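Local atomic coordinates of short-chain dehydrogenase/reductase SDR (Burkholderia phymatum, PDB entry 5IG2), a protein that binds NAD in a Rossmann-type fold and probably interconverts an alcohol (CH-OH) and a carbonyl group in a still undefined substrate, as short-chain dehydrogenases/reductases do. Residues B[107-112]-B[222-227]; B[115-120]-B[205-210]; B[180-183]-B[188-191]. One frame throughout, in Å; residues are numbered along the deposited sequence.

Contact 1. Residues B[107-112]-B[222-227]; sequences LWESSA and RSQLAA
Glu109 and Gln224 mark the closest approach of the two backbones, their CA atoms 8.1 Å apart, where the 3-10 turn 107-109 faces the first turn of helix 222-236. The contact joins the start of this helix, which follows the loop after strand 189-194 in the Rossmann-type short-chain dehydrogenase fold, to the loop leading into helix 112-140. Polar side chains and water, not apolar packing, bridge the gap. Glu109 sends an extended chain across, its CG anti to the carbonyl carbon (chi1 -66°), and OE1 accepts a short hydrogen bond of 2.6 Å from Ser223 OG. The hydroxyl meets that oxygen from above the carboxylate plane, 37° out of it. OE1 is also bonded to Thr221 OG1, just before the helix, while Ser223 OG has a second bond, to Phe106 N, which ties the serine to the chain on the loop side as well. The other carboxylate oxygen, OE2, accepts a hydrogen bond of 2.7 Å from water 1, and that water accepts from Ser223 N in turn, so the carboxylate holds Ser223 twice, its hydroxyl directly and its backbone N-H through the water. Gln224, also extended, runs alongside: its OE1 is held by Thr221 N, which leaves the amide nitrogen directed at the loop. There Gln224 NE2 lies 3.1 Å from Glu109 O and donates to water 2 at 2.9 Å, a water that is also 2.8 Å from Ser110 OG.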
loop_
_atom_site.group_PDB
_atom_site.type_symbol
_atom_site.label_atom_id
_atom_site.label_comp_id
_atom_site.label_asym_id
_atom_site.label_seq_id
_atom_site.Cartn_x
_atom_site.Cartn_y
_atom_site.Cartn_z
ATOM N N LEU B 107 3.408 -56.892 -22.946
ATOM C CA LEU B 107 2.180 -57.673 -22.800
ATOM C C LEU B 107 2.395 -58.936 -21.973
ATOM O O LEU B 107 1.573 -59.263 -21.108
ATOM C CB LEU B 107 1.619 -58.020 -24.170
ATOM C CG LEU B 107 0.187 -58.560 -24.124
ATOM C CD1 LEU B 107 -0.760 -57.513 -23.519
ATOM C CD2 LEU B 107 -0.242 -58.975 -25.529
ATOM N N TRP B 108 3.499 -59.650 -22.208
ATOM C CA TRP B 108 3.747 -60.920 -21.520
ATOM C C TRP B 108 4.157 -60.745 -20.060
ATOM O O TRP B 108 4.125 -61.720 -19.305
ATOM C CB TRP B 108 4.829 -61.727 -22.246
ATOM C CG TRP B 108 6.125 -60.978 -22.365
ATOM C CD1 TRP B 108 7.168 -60.975 -21.473
ATOM C CD2 TRP B 108 6.504 -60.099 -23.430
ATOM N NE1 TRP B 108 8.173 -60.143 -21.924
ATOM C CE2 TRP B 108 7.787 -59.590 -23.119
ATOM C CE3 TRP B 108 5.879 -59.687 -24.616
ATOM C CZ2 TRP B 108 8.463 -58.697 -23.956
ATOM C CZ3 TRP B 108 6.545 -58.796 -25.445
ATOM C CH2 TRP B 108 7.829 -58.314 -25.114
ATOM N N GLU B 109 4.550 -59.539 -19.640
ATOM C CA GLU B 109 4.920 -59.338 -18.244
ATOM C C GLU B 109 3.722 -59.148 -17.320
ATOM O O GLU B 109 3.888 -59.243 -16.103
ATOM C CB GLU B 109 5.846 -58.130 -18.113
ATOM C CG GLU B 109 7.179 -58.339 -18.790
ATOM C CD GLU B 109 8.095 -57.141 -18.645
ATOM O OE1 GLU B 109 7.590 -56.041 -18.368
ATOM O OE2 GLU B 109 9.318 -57.304 -18.818
ATOM N N SER B 110 2.538 -58.861 -17.859
ATOM C CA SER B 110 1.353 -58.684 -17.029
ATOM C C SER B 110 0.880 -60.023 -16.469
ATOM O O SER B 110 1.126 -61.087 -17.038
ATOM C CB SER B 110 0.224 -58.046 -17.831
ATOM O OG SER B 110 0.531 -56.717 -18.219
ATOM N N SER B 111 0.168 -59.958 -15.351
ATOM C CA SER B 111 -0.293 -61.160 -14.676
ATOM C C SER B 111 -1.674 -61.571 -15.176
ATOM O O SER B 111 -2.392 -60.791 -15.810
ATOM C CB SER B 111 -0.351 -60.930 -13.168
ATOM O OG SER B 111 -1.323 -59.936 -12.892
ATOM N N ALA B 112 -2.048 -62.820 -14.868
ATOM C CA ALA B 112 -3.429 -63.245 -15.084
ATOM C C ALA B 112 -4.402 -62.316 -14.368
ATOM O O ALA B 112 -5.469 -61.982 -14.901
ATOM C CB ALA B 112 -3.620 -64.691 -14.613
ATOM N N ARG B 222 10.310 -52.941 -15.104
ATOM C CA ARG B 222 10.761 -51.721 -15.772
ATOM C C ARG B 222 9.736 -51.223 -16.795
ATOM O O ARG B 222 9.350 -50.048 -16.783
ATOM C CB ARG B 222 12.115 -51.969 -16.443
ATOM C CG ARG B 222 12.747 -50.717 -17.015
ATOM C CD ARG B 222 13.740 -51.053 -18.118
ATOM N NE ARG B 222 13.072 -51.798 -19.182
ATOM C CZ ARG B 222 12.228 -51.260 -20.065
ATOM N NH1 ARG B 222 11.665 -52.025 -20.993
ATOM N NH2 ARG B 222 11.941 -49.962 -20.025
ATOM N N SER B 223 9.277 -52.103 -17.692
ATOM C CA SER B 223 8.349 -51.652 -18.727
ATOM C C SER B 223 6.996 -51.256 -18.137
ATOM O O SER B 223 6.299 -50.397 -18.694
ATOM C CB SER B 223 8.185 -52.734 -19.805
ATOM O OG SER B 223 7.203 -53.708 -19.460
ATOM N N GLN B 224 6.603 -51.861 -17.019
ATOM C CA GLN B 224 5.351 -51.458 -16.388
ATOM C C GLN B 224 5.485 -50.079 -15.762
ATOM O O GLN B 224 4.596 -49.237 -15.908
ATOM C CB GLN B 224 4.926 -52.504 -15.357
ATOM C CG GLN B 224 4.549 -53.818 -16.031
ATOM C CD GLN B 224 4.460 -54.998 -15.084
ATOM O OE1 GLN B 224 4.827 -54.902 -13.910
ATOM N NE2 GLN B 224 3.971 -56.136 -15.602
ATOM N N LEU B 225 6.600 -49.825 -15.077
ATOM C CA LEU B 225 6.852 -48.495 -14.529
ATOM C C LEU B 225 6.853 -47.438 -15.626
ATOM O O LEU B 225 6.273 -46.355 -15.458
ATOM C CB LEU B 225 8.188 -48.484 -13.782
ATOM C CG LEU B 225 8.235 -49.328 -12.511
ATOM C CD1 LEU B 225 9.673 -49.498 -12.061
ATOM C CD2 LEU B 225 7.390 -48.699 -11.422
ATOM N N ALA B 226 7.517 -47.730 -16.749
ATOM C CA ALA B 226 7.605 -46.756 -17.832
ATOM C C ALA B 226 6.233 -46.480 -18.432
ATOM O O ALA B 226 5.887 -45.324 -18.706
ATOM C CB ALA B 226 8.575 -47.260 -18.900
ATOM N N ALA B 227 5.433 -47.529 -18.625
ATOM C CA ALA B 227 4.082 -47.343 -19.141
ATOM C C ALA B 227 3.231 -46.513 -18.182
ATOM O O ALA B 227 2.448 -45.657 -18.617
ATOM C CB ALA B 227 3.436 -48.704 -19.404
HETATM O O HOH W 1 10.241 -54.818 -18.158
HETATM O O HOH W 2 3.206 -55.770 -18.379
#

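Contact 2. Residues B[115-120]-B[205-210]; sequences WAWVFG and DAERVR. With NAD (nicotinamide-adenine-dinucleotide), chain F.
Arg210 lies across one face of the Trp117 indole: its CB stands 3.8 Å from the centroid of the six-membered ring, over the face, in a CH-pi contact. Farther along the same side chain the guanidinium turns over the ring's rim, with Trp117 CE3 above the centre of the guanidinium face and 3.5 Å from Arg210 NH2; the two planes are 37° apart. With CG anti to the backbone N (chi1 177°), Trp117 swings its indole out from the helix so that the benzo end reaches the 3-10 segment 206-208. Ala206 O lies at that edge, near the ring plane, 3.3 Å from Trp117 CZ2, and Ala206 CB packs on CH2. Water 3, in the plane at the pyrrole edge, accepts from Trp117 NE1 at 3.0 Å and donates to Val209 O.

Around this shell, Glu207 fixes the arginine. Arg210 grips its carboxylate side-on, NE to OE1 and NH2 to OE2 on the syn side, the latter bond 2.7 Å long and nearly straight at 176°. Asp114 forms a second salt bridge with NH2, and NH1 is hydrogen-bonded to Leu214 O, so the guanidinium's rotation is well constrained. On the cofactor side of the same short turn, Arg208 NH2 donates to the NAD phosphate oxygen O1A at 3.0 Å, and Val209 CG1 rests 3.6 Å from the adenosine ribose oxygen O2B. Trp117 thus joins helix 112-140, whose Val118 and Phe119 pack on helix 162-185, to the NAD-contacting loop of this Rossmann fold between strand 189-194 and helix 222-236.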
loop_
_atom_site.group_PDB
_atom_site.type_symbol
_atom_site.label_atom_id
_atom_site.label_comp_id
_atom_site.label_asym_id
_atom_site.label_seq_id
_atom_site.Cartn_x
_atom_site.Cartn_y
_atom_site.Cartn_z
ATOM N N TRP B 115 -5.166 -59.216 -16.445
ATOM C CA TRP B 115 -6.161 -59.482 -17.479
ATOM C C TRP B 115 -7.563 -59.563 -16.885
ATOM O O TRP B 115 -8.506 -58.966 -17.411
ATOM C CB TRP B 115 -5.829 -60.782 -18.214
ATOM C CG TRP B 115 -4.642 -60.720 -19.128
ATOM C CD1 TRP B 115 -3.349 -61.032 -18.817
ATOM C CD2 TRP B 115 -4.646 -60.363 -20.517
ATOM N NE1 TRP B 115 -2.544 -60.862 -19.919
ATOM C CE2 TRP B 115 -3.314 -60.458 -20.977
ATOM C CE3 TRP B 115 -5.642 -59.966 -21.412
ATOM C CZ2 TRP B 115 -2.954 -60.170 -22.298
ATOM C CZ3 TRP B 115 -5.280 -59.679 -22.724
ATOM C CH2 TRP B 115 -3.949 -59.781 -23.153
ATOM N N ALA B 116 -7.722 -60.327 -15.800
ATOM C CA ALA B 116 -9.038 -60.472 -15.183
ATOM C C ALA B 116 -9.582 -59.130 -14.698
ATOM O O ALA B 116 -10.787 -58.862 -14.803
ATOM C CB ALA B 116 -8.961 -61.463 -14.023
ATOM N N TRP B 117 -8.718 -58.286 -14.136
ATOM C CA TRP B 117 -9.168 -57.003 -13.611
ATOM C C TRP B 117 -9.659 -56.097 -14.734
ATOM O O TRP B 117 -10.800 -55.618 -14.713
ATOM C CB TRP B 117 -8.030 -56.333 -12.843
ATOM C CG TRP B 117 -8.365 -54.953 -12.310
ATOM C CD1 TRP B 117 -9.539 -54.553 -11.739
ATOM C CD2 TRP B 117 -7.505 -53.803 -12.316
ATOM N NE1 TRP B 117 -9.457 -53.225 -11.373
ATOM C CE2 TRP B 117 -8.221 -52.741 -11.721
ATOM C CE3 TRP B 117 -6.198 -53.569 -12.764
ATOM C CZ2 TRP B 117 -7.669 -51.461 -11.553
ATOM C CZ3 TRP B 117 -5.650 -52.290 -12.609
ATOM C CH2 TRP B 117 -6.389 -51.253 -12.006
ATOM N N VAL B 118 -8.804 -55.863 -15.734
ATOM C CA VAL B 118 -9.139 -54.922 -16.801
ATOM C C VAL B 118 -10.332 -55.423 -17.597
ATOM O O VAL B 118 -11.243 -54.654 -17.925
ATOM C CB VAL B 118 -7.921 -54.683 -17.715
ATOM C CG1 VAL B 118 -8.274 -53.700 -18.838
ATOM C CG2 VAL B 118 -6.740 -54.179 -16.900
ATOM N N PHE B 119 -10.353 -56.713 -17.925
ATOM C CA PHE B 119 -11.466 -57.198 -18.726
ATOM C C PHE B 119 -12.748 -57.269 -17.912
ATOM O O PHE B 119 -13.842 -57.074 -18.460
ATOM C CB PHE B 119 -11.116 -58.547 -19.359
ATOM C CG PHE B 119 -10.487 -58.403 -20.722
ATOM C CD1 PHE B 119 -9.176 -57.973 -20.848
ATOM C CD2 PHE B 119 -11.223 -58.640 -21.874
ATOM C CE1 PHE B 119 -8.593 -57.805 -22.104
ATOM C CE2 PHE B 119 -10.654 -58.482 -23.130
ATOM C CZ PHE B 119 -9.334 -58.065 -23.246
ATOM N N GLY B 120 -12.635 -57.504 -16.603
ATOM C CA GLY B 120 -13.823 -57.531 -15.768
ATOM C C GLY B 120 -14.530 -56.190 -15.724
ATOM O O GLY B 120 -15.760 -56.123 -15.778
ATOM N N ASP B 205 -4.579 -43.477 -12.350
ATOM C CA ASP B 205 -4.520 -43.930 -10.970
ATOM C C ASP B 205 -5.483 -45.076 -10.700
ATOM O O ASP B 205 -5.903 -45.264 -9.556
ATOM C CB ASP B 205 -4.819 -42.773 -10.023
ATOM C CG ASP B 205 -3.741 -42.582 -9.013
ATOM O OD1 ASP B 205 -2.716 -41.969 -9.389
ATOM O OD2 ASP B 205 -3.906 -43.058 -7.862
ATOM N N ALA B 206 -5.825 -45.857 -11.730
ATOM C CA ALA B 206 -6.843 -46.898 -11.590
ATOM C C ALA B 206 -6.486 -47.925 -10.514
ATOM O O ALA B 206 -7.382 -48.567 -9.953
ATOM C CB ALA B 206 -7.080 -47.594 -12.939
ATOM N N GLU B 207 -5.197 -48.095 -10.206
ATOM C CA GLU B 207 -4.804 -49.074 -9.196
ATOM C C GLU B 207 -5.496 -48.829 -7.867
ATOM O O GLU B 207 -5.633 -49.771 -7.077
ATOM C CB GLU B 207 -3.291 -49.064 -8.976
ATOM C CG GLU B 207 -2.480 -49.705 -10.101
ATOM C CD GLU B 207 -2.633 -51.228 -10.174
ATOM O OE1 GLU B 207 -3.032 -51.846 -9.158
ATOM O OE2 GLU B 207 -2.351 -51.801 -11.254
ATOM N N ARG B 208 -5.951 -47.592 -7.620
ATOM C CA ARG B 208 -6.607 -47.272 -6.354
ATOM C C ARG B 208 -7.887 -48.075 -6.162
ATOM O O ARG B 208 -8.306 -48.286 -5.018
ATOM C CB ARG B 208 -6.898 -45.762 -6.255
ATOM C CG ARG B 208 -8.113 -45.268 -7.062
ATOM C CD ARG B 208 -8.129 -43.718 -7.235
ATOM N NE ARG B 208 -9.250 -43.232 -8.054
ATOM C CZ ARG B 208 -9.252 -43.176 -9.393
ATOM N NH1 ARG B 208 -8.196 -43.586 -10.095
ATOM N NH2 ARG B 208 -10.315 -42.718 -10.050
ATOM N N VAL B 209 -8.524 -48.533 -7.250
ATOM C CA VAL B 209 -9.747 -49.322 -7.138
ATOM C C VAL B 209 -9.560 -50.752 -7.648
ATOM O O VAL B 209 -10.540 -51.421 -7.969
ATOM C CB VAL B 209 -10.940 -48.643 -7.843
ATOM C CG1 VAL B 209 -11.358 -47.372 -7.110
ATOM C CG2 VAL B 209 -10.632 -48.374 -9.317
ATOM N N ARG B 210 -8.326 -51.240 -7.735
ATOM C CA ARG B 210 -8.144 -52.657 -8.023
ATOM C C ARG B 210 -8.577 -53.455 -6.798
ATOM O O ARG B 210 -8.163 -53.128 -5.677
ATOM C CB ARG B 210 -6.694 -52.985 -8.387
ATOM C CG ARG B 210 -6.463 -54.473 -8.693
ATOM C CD ARG B 210 -4.989 -54.880 -8.574
ATOM N NE ARG B 210 -4.177 -54.328 -9.652
ATOM C CZ ARG B 210 -3.755 -55.012 -10.712
ATOM N NH1 ARG B 210 -4.049 -56.305 -10.844
ATOM N NH2 ARG B 210 -3.024 -54.401 -11.640
HETATM P PA NAD F . -11.478 -41.978 -13.817
HETATM O O1A NAD F . -10.530 -42.774 -13.010
HETATM O O2A NAD F . -11.444 -40.474 -13.502
HETATM O O5B NAD F . -12.984 -42.486 -13.714
HETATM C C5B NAD F . -13.304 -43.883 -13.849
HETATM C C4B NAD F . -14.140 -44.259 -12.657
HETATM O O4B NAD F . -14.519 -45.649 -12.760
HETATM C C3B NAD F . -13.460 -44.087 -11.287
HETATM O O3B NAD F . -14.227 -43.251 -10.427
HETATM C C2B NAD F . -13.388 -45.519 -10.735
HETATM O O2B NAD F . -13.571 -45.571 -9.325
HETATM C C1B NAD F . -14.561 -46.173 -11.451
HETATM N N9A NAD F . -14.490 -47.627 -11.517
HETATM C C8A NAD F . -13.381 -48.399 -11.742
HETATM N N7A NAD F . -13.595 -49.688 -11.628
HETATM C C5A NAD F . -14.943 -49.770 -11.313
HETATM C C6A NAD F . -15.790 -50.862 -11.051
HETATM N N6A NAD F . -15.367 -52.127 -10.975
HETATM N N1A NAD F . -17.094 -50.602 -10.812
HETATM C C2A NAD F . -17.508 -49.329 -10.817
HETATM N N3A NAD F . -16.797 -48.214 -11.025
HETATM C C4A NAD F . -15.512 -48.507 -11.262
HETATM O O3 NAD F . -11.168 -42.183 -15.362
HETATM P PN NAD F . -11.953 -41.738 -16.680
HETATM O O1N NAD F . -13.036 -40.784 -16.331
HETATM O O2N NAD F . -10.927 -41.333 -17.667
HETATM O O5D NAD F . -12.559 -43.147 -17.106
HETATM C C5D NAD F . -13.851 -43.251 -17.744
HETATM C C4D NAD F . -13.692 -44.081 -18.993
HETATM O O4D NAD F . -12.984 -43.331 -20.010
HETATM C C3D NAD F . -12.924 -45.398 -18.820
HETATM O O3D NAD F . -13.602 -46.438 -19.513
HETATM C C2D NAD F . -11.588 -45.106 -19.507
HETATM O O2D NAD F . -10.995 -46.305 -19.989
HETATM C C1D NAD F . -12.074 -44.197 -20.626
HETATM N N1N NAD F . -11.006 -43.349 -21.345
HETATM C C2N NAD F . -10.292 -42.462 -20.630
HETATM C C3N NAD F . -9.357 -41.659 -21.257
HETATM C C7N NAD F . -8.635 -40.545 -20.566
HETATM O O7N NAD F . -7.595 -40.092 -21.068
HETATM N N7N NAD F . -9.074 -40.161 -19.378
HETATM C C4N NAD F . -9.186 -41.786 -22.631
HETATM C C5N NAD F . -9.949 -42.695 -23.343
HETATM C C6N NAD F . -10.857 -43.480 -22.679
HETATM O O HOH W 3 -11.916 -51.760 -10.427
#

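Contact 3. Residues B[180-183]-B[188-191]; sequences HDLR and EVGC
Leu182 packs down from helix 162-185 onto the beginning of strand 189-194, and its side chain supplies nearly all of the helix's share of the touching surface. The backbones come closest at Leu182 and Gly190, whose CA atoms are 6.5 Å apart. In the tight part, with chi1 -72° setting CG anti to the carbonyl carbon, the two methyls part over the strand. CD1 lies against the backbone of Gly190, 3.9 Å from its C atom, and touches Cys191 CB at 4.1 Å; CD2 goes the other way, meeting Val189 CG1 at 4.2 Å. Leu182 CB sits 3.7 Å from Val189 O. Gly190 has no side chain, and the leucine packs directly on its main chain. The fit is van der Waals packing without a hydrogen bond.

On the solvent side Arg183 and Glu188, both exposed, point away from the partner segment. The buried subunit interface is separate: Asp181 bonds Ser160 N and Leu107 N of a second subunit, whose Trp108 also packs on Leu182. Val189 also meets Met137 and Leu138 of helix 112-140, and Gly190 pairs by backbone bonds with Ala144 and Ile146. A helix packed on the strand that follows it, next to a parallel neighbour, is the closing half of a right-handed beta-alpha-beta crossover, here 144-149, 162-185 and 189-194 of the Rossmann fold.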
loop_
_atom_site.group_PDB
_atom_site.type_symbol
_atom_site.label_atom_id
_atom_site.label_comp_id
_atom_site.label_asym_id
_atom_site.label_seq_id
_atom_site.Cartn_x
_atom_site.Cartn_y
_atom_site.Cartn_z
ATOM N N HIS B 180 -26.244 -52.685 -34.822
ATOM C CA HIS B 180 -27.002 -53.441 -35.816
ATOM C C HIS B 180 -28.095 -54.282 -35.170
ATOM O O HIS B 180 -29.181 -54.441 -35.741
ATOM C CB HIS B 180 -26.061 -54.330 -36.622
ATOM C CG HIS B 180 -25.095 -53.569 -37.471
ATOM N ND1 HIS B 180 -25.503 -52.675 -38.440
ATOM C CD2 HIS B 180 -23.741 -53.575 -37.505
ATOM C CE1 HIS B 180 -24.441 -52.164 -39.036
ATOM N NE2 HIS B 180 -23.360 -52.691 -38.487
ATOM N N ASP B 181 -27.816 -54.857 -33.998
ATOM C CA ASP B 181 -28.810 -55.704 -33.344
ATOM C C ASP B 181 -30.035 -54.896 -32.945
ATOM O O ASP B 181 -31.173 -55.363 -33.088
ATOM C CB ASP B 181 -28.214 -56.379 -32.108
ATOM C CG ASP B 181 -27.161 -57.413 -32.444
ATOM O OD1 ASP B 181 -26.952 -57.723 -33.642
ATOM O OD2 ASP B 181 -26.561 -57.943 -31.486
ATOM N N LEU B 182 -29.822 -53.688 -32.418
ATOM C CA LEU B 182 -30.953 -52.867 -32.006
ATOM C C LEU B 182 -31.796 -52.475 -33.210
ATOM O O LEU B 182 -33.029 -52.415 -33.126
ATOM C CB LEU B 182 -30.458 -51.636 -31.241
ATOM C CG LEU B 182 -29.905 -51.871 -29.823
ATOM C CD1 LEU B 182 -29.180 -50.628 -29.290
ATOM C CD2 LEU B 182 -31.015 -52.287 -28.848
ATOM N N ARG B 183 -31.158 -52.242 -34.356
ATOM C CA ARG B 183 -31.937 -51.937 -35.551
ATOM C C ARG B 183 -32.689 -53.165 -36.053
ATOM O O ARG B 183 -33.824 -53.047 -36.534
ATOM C CB ARG B 183 -31.026 -51.362 -36.633
ATOM C CG ARG B 183 -30.660 -49.912 -36.362
ATOM C CD ARG B 183 -29.457 -49.479 -37.147
ATOM N NE ARG B 183 -29.736 -49.366 -38.572
ATOM C CZ ARG B 183 -30.313 -48.309 -39.131
ATOM N NH1 ARG B 183 -30.684 -47.280 -38.375
ATOM N NH2 ARG B 183 -30.524 -48.285 -40.442
ATOM N N GLU B 188 -37.071 -48.041 -30.474
ATOM C CA GLU B 188 -36.552 -46.694 -30.297
ATOM C C GLU B 188 -35.297 -46.633 -29.442
ATOM O O GLU B 188 -34.905 -45.537 -29.016
ATOM C CB GLU B 188 -37.627 -45.805 -29.683
ATOM C CG GLU B 188 -38.747 -45.434 -30.624
ATOM C CD GLU B 188 -39.397 -44.137 -30.200
ATOM O OE1 GLU B 188 -38.737 -43.071 -30.307
ATOM O OE2 GLU B 188 -40.554 -44.189 -29.722
ATOM N N VAL B 189 -34.665 -47.764 -29.163
ATOM C CA VAL B 189 -33.433 -47.784 -28.386
ATOM C C VAL B 189 -32.259 -47.761 -29.355
ATOM O O VAL B 189 -32.221 -48.538 -30.317
ATOM C CB VAL B 189 -33.377 -49.019 -27.466
ATOM C CG1 VAL B 189 -32.160 -48.968 -26.579
ATOM C CG2 VAL B 189 -34.642 -49.121 -26.616
ATOM N N GLY B 190 -31.307 -46.864 -29.112
ATOM C CA GLY B 190 -30.129 -46.741 -29.954
ATOM C C GLY B 190 -28.854 -46.788 -29.139
ATOM O O GLY B 190 -28.910 -47.021 -27.929
ATOM N N CYS B 191 -27.698 -46.576 -29.768
ATOM C CA CYS B 191 -26.466 -46.610 -28.993
ATOM C C CYS B 191 -25.381 -45.786 -29.680
ATOM O O CYS B 191 -25.472 -45.471 -30.870
ATOM C CB CYS B 191 -26.011 -48.054 -28.759
ATOM S SG CYS B 191 -25.502 -48.945 -30.242
#

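Contacts 2 and 3 are buried, contact 1 only partly so. Helix 112-140 supplies a segment to contact 2 and packs on Val189 of contact 3, whereas contact 1 holds the loop just before that helix. Contacts 1 and 2 adjoin, Leu107 CD1 lying 3.7 Å from Trp115 CZ2; contact 3 is on the opposite side of the chain's centre, with centres about 38 Å from contact 1 and about 30 Å from contact 2. Chemistry follows place: carboxylate, hydroxyl and water in contact 1, an aromatic face under a salt-bridged arginine beside NAD in contact 2, van der Waals packing without a hydrogen bond in contact 3. All three touch the second subunit.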